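2-c-methyl-d-erythritol 2,4-cyclodiphosphate synthase (Plasmodium falciparum, PDB 4C81) catalyses formation of 2-C-methyl-D-erythritol 2,4-cyclodiphosphate with release of CMP, probably using bound zinc, as a likely step of non-mevalonate isoprenoid biosynthesis. Local coordinates at residues G75-L80 with R106-K111. The protein carries 1 engineered substitution. Residues are numbered along the deposited sequence; the frame is centred on the assembly and turned at random.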
ATOM      1  N   GLY A  75      -4.680  11.739   5.228  1.00 16.80           N
ATOM      2  CA  GLY A  75      -5.272  11.085   4.070  1.00 21.44           C
ATOM      3  C   GLY A  75      -6.631  10.478   4.378  1.00 16.71           C
ATOM      4  O   GLY A  75      -7.585  10.632   3.611  1.00 18.60           O
ATOM      5  N   ALA A  76      -6.723   9.796   5.513  1.00 15.73           N
ATOM      6  CA  ALA A  76      -7.971   9.176   5.948  1.00 22.31           C
ATOM      7  C   ALA A  76      -9.105  10.193   6.101  1.00 15.47           C
ATOM      8  O   ALA A  76     -10.250   9.897   5.757  1.00 20.14           O
ATOM      9  CB  ALA A  76      -7.760   8.434   7.259  1.00 15.38           C
ATOM     10  N   LEU A  77      -8.773  11.379   6.604  1.00 20.42           N
ATOM     11  CA  LEU A  77      -9.764  12.417   6.889  1.00 17.57           C
ATOM     12  C   LEU A  77     -10.010  13.369   5.714  1.00 26.24           C
ATOM     13  O   LEU A  77     -10.890  14.230   5.786  1.00 26.82           O
ATOM     14  CB  LEU A  77      -9.337  13.215   8.125  1.00 16.34           C
ATOM     15  CG  LEU A  77      -9.355  12.417   9.430  1.00 16.03           C
ATOM     16  CD1 LEU A  77      -8.557  13.123  10.521  1.00 29.04           C
ATOM     17  CD2 LEU A  77     -10.787  12.155   9.885  1.00 21.74           C
ATOM     18  N   GLY A  78      -9.244  13.217   4.636  1.00 23.34           N
ATOM     19  CA  GLY A  78      -9.377  14.097   3.480  1.00 31.32           C
ATOM     20  C   GLY A  78      -8.748  15.465   3.665  1.00 33.13           C
ATOM     21  O   GLY A  78      -9.061  16.396   2.921  1.00 33.87           O
ATOM     22  N   SER A  79      -7.883  15.601   4.668  0.70 24.91           N
ATOM     23  CA  SER A  79      -7.203  16.864   4.924  0.70 27.14           C
ATOM     24  C   SER A  79      -6.052  17.021   3.944  0.70 35.02           C
ATOM     25  O   SER A  79      -5.613  16.049   3.330  0.70 47.89           O
ATOM     26  CB  SER A  79      -6.672  16.916   6.359  0.70 26.95           C
ATOM     27  OG  SER A  79      -7.726  16.864   7.304  0.70 43.81           O
ATOM     28  N   LEU A  80      -5.568  18.249   3.796  0.70 45.90           N
ATOM     29  CA  LEU A  80      -4.370  18.497   3.006  0.70 28.17           C
ATOM     30  C   LEU A  80      -3.187  17.875   3.751  0.70 23.78           C
ATOM     31  O   LEU A  80      -3.172  17.847   4.983  0.70 44.66           O
ATOM     32  CB  LEU A  80      -4.150  19.998   2.798  0.70 31.87           C
ATOM     33  CG  LEU A  80      -5.293  20.788   2.155  0.70 32.40           C
ATOM     34  CD1 LEU A  80      -4.911  22.252   2.006  0.70 40.16           C
ATOM     35  CD2 LEU A  80      -5.682  20.198   0.810  0.70 48.06           C
ATOM     36  N   ARG A 106      -3.137  14.060  15.905  1.00 21.89           N
ATOM     37  CA  ARG A 106      -3.884  13.531  17.042  1.00 23.16           C
ATOM     38  C   ARG A 106      -5.089  14.417  17.337  1.00 22.20           C
ATOM     39  O   ARG A 106      -6.202  13.922  17.489  1.00 21.80           O
ATOM     40  CB  ARG A 106      -2.996  13.438  18.283  1.00 25.30           C
ATOM     41  CG  ARG A 106      -3.695  12.856  19.508  1.00 27.72           C
ATOM     42  CD  ARG A 106      -2.754  12.751  20.696  1.00 37.43           C
ATOM     43  NE  ARG A 106      -2.221  14.054  21.094  1.00 40.11           N
ATOM     44  CZ  ARG A 106      -2.875  14.959  21.824  1.00 58.82           C
ATOM     45  NH1 ARG A 106      -4.114  14.731  22.252  1.00 42.47           N
ATOM     46  NH2 ARG A 106      -2.284  16.112  22.125  1.00 63.27           N
ATOM     47  N   LEU A 107      -4.857  15.724  17.405  1.00 24.37           N
ATOM     48  CA  LEU A 107      -5.927  16.677  17.725  1.00 21.82           C
ATOM     49  C   LEU A 107      -6.946  16.816  16.592  1.00 26.32           C
ATOM     50  O   LEU A 107      -8.116  17.091  16.848  1.00 25.19           O
ATOM     51  CB  LEU A 107      -5.343  18.042  18.100  1.00 22.09           C
ATOM     52  CG  LEU A 107      -4.539  18.039  19.402  1.00 26.69           C
ATOM     53  CD1 LEU A 107      -3.705  19.307  19.545  1.00 28.32           C
ATOM     54  CD2 LEU A 107      -5.463  17.856  20.600  1.00 38.45           C
ATOM     55  N   LEU A 108      -6.502  16.619  15.351  1.00 18.54           N
ATOM     56  CA  LEU A 108      -7.395  16.621  14.191  1.00 22.24           C
ATOM     57  C   LEU A 108      -8.383  15.455  14.253  1.00 21.10           C
ATOM     58  O   LEU A 108      -9.572  15.630  13.992  1.00 23.69           O
ATOM     59  CB  LEU A 108      -6.585  16.549  12.891  1.00 20.47           C
ATOM     60  CG  LEU A 108      -7.362  16.399  11.578  1.00 25.93           C
ATOM     61  CD1 LEU A 108      -8.158  17.654  11.267  1.00 27.88           C
ATOM     62  CD2 LEU A 108      -6.407  16.078  10.439  1.00 25.82           C
ATOM     63  N   ILE A 109      -7.879  14.268  14.588  1.00 18.52           N
ATOM     64  CA  ILE A 109      -8.713  13.079  14.756  1.00 16.98           C
ATOM     65  C   ILE A 109      -9.774  13.336  15.822  1.00 23.98           C
ATOM     66  O   ILE A 109     -10.946  13.008  15.635  1.00 22.65           O
ATOM     67  CB  ILE A 109      -7.867  11.844  15.166  1.00 23.98           C
ATOM     68  CG1 ILE A 109      -7.009  11.364  13.992  1.00 26.74           C
ATOM     69  CG2 ILE A 109      -8.760  10.703  15.624  1.00 23.14           C
ATOM     70  CD1 ILE A 109      -5.968  10.323  14.382  1.00 24.51           C
ATOM     71  N   TYR A 110      -9.348  13.944  16.927  1.00 20.59           N
ATOM     72  CA  TYR A 110     -10.238  14.237  18.043  1.00 33.50           C
ATOM     73  C   TYR A 110     -11.319  15.246  17.666  1.00 25.62           C
ATOM     74  O   TYR A 110     -12.497  15.020  17.941  1.00 25.92           O
ATOM     75  CB  TYR A 110      -9.447  14.754  19.246  1.00 25.03           C
ATOM     76  CG  TYR A 110     -10.298  14.912  20.485  1.00 32.02           C
ATOM     77  CD1 TYR A 110     -10.461  13.858  21.380  1.00 37.34           C
ATOM     78  CD2 TYR A 110     -10.952  16.111  20.754  1.00 31.77           C
ATOM     79  CE1 TYR A 110     -11.249  13.997  22.518  1.00 35.22           C
ATOM     80  CE2 TYR A 110     -11.744  16.258  21.887  1.00 35.44           C
ATOM     81  CZ  TYR A 110     -11.887  15.197  22.764  1.00 44.74           C
ATOM     82  OH  TYR A 110     -12.667  15.336  23.888  1.00 43.80           O
ATOM     83  N   LYS A 111     -10.927  16.347  17.028  1.00 25.08           N
ATOM     84  CA  LYS A 111     -11.897  17.393  16.676  1.00 28.08           C
ATOM     85  C   LYS A 111     -12.866  16.962  15.568  1.00 26.19           C
ATOM     86  O   LYS A 111     -13.931  17.557  15.417  1.00 29.60           O
ATOM     87  CB  LYS A 111     -11.197  18.716  16.330  1.00 29.13           C
ATOM     88  CG  LYS A 111     -10.648  18.842  14.917  1.00 31.50           C
ATOM     89  CD  LYS A 111      -9.727  20.050  14.808  1.00 36.75           C
ATOM     90  CE  LYS A 111      -9.411  20.391  13.360  1.00 50.01           C
ATOM     91  NZ  LYS A 111      -8.214  21.273  13.240  1.00 35.69           N
TER
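Leu108 turns CG anti to its own backbone N (chi1 174°), while Leu77 keeps CG anti to the carbonyl carbon (chi1 -67°), and the two leucines meet tip to tip between helices 64-77 and 97-111. A single methyl does the touching on the Leu77 side: CD1 sits 3.6 Å from Leu108 CG and 3.7 Å from Leu108 CD2. That same methyl also comes alongside Ile109, with Leu77 CD1 4.2 Å from Ile109 CG1, a looser contact. Helix 64-77 ends here in a Schellman motif: Gly78 takes positive phi (77°) and turns the chain, and its N bonds back to Gly75 O at 3.2 Å. Just past that turn, Ser79 is modelled in two conformers; in the one described here its OG lies 3.5 Å from Leu108 CD2, a van der Waals contact that is doubtful for the other conformer. In this YgbB-family fold the helices pack on one face of the mixed sheet; Leu77 and Ile109 both rest on Leu179 of strand 170-181 and on Tyr114 of strand 114-124. Leu74, further back in helix 64-77, touches Leu108 and, in the same conformer, Ser79.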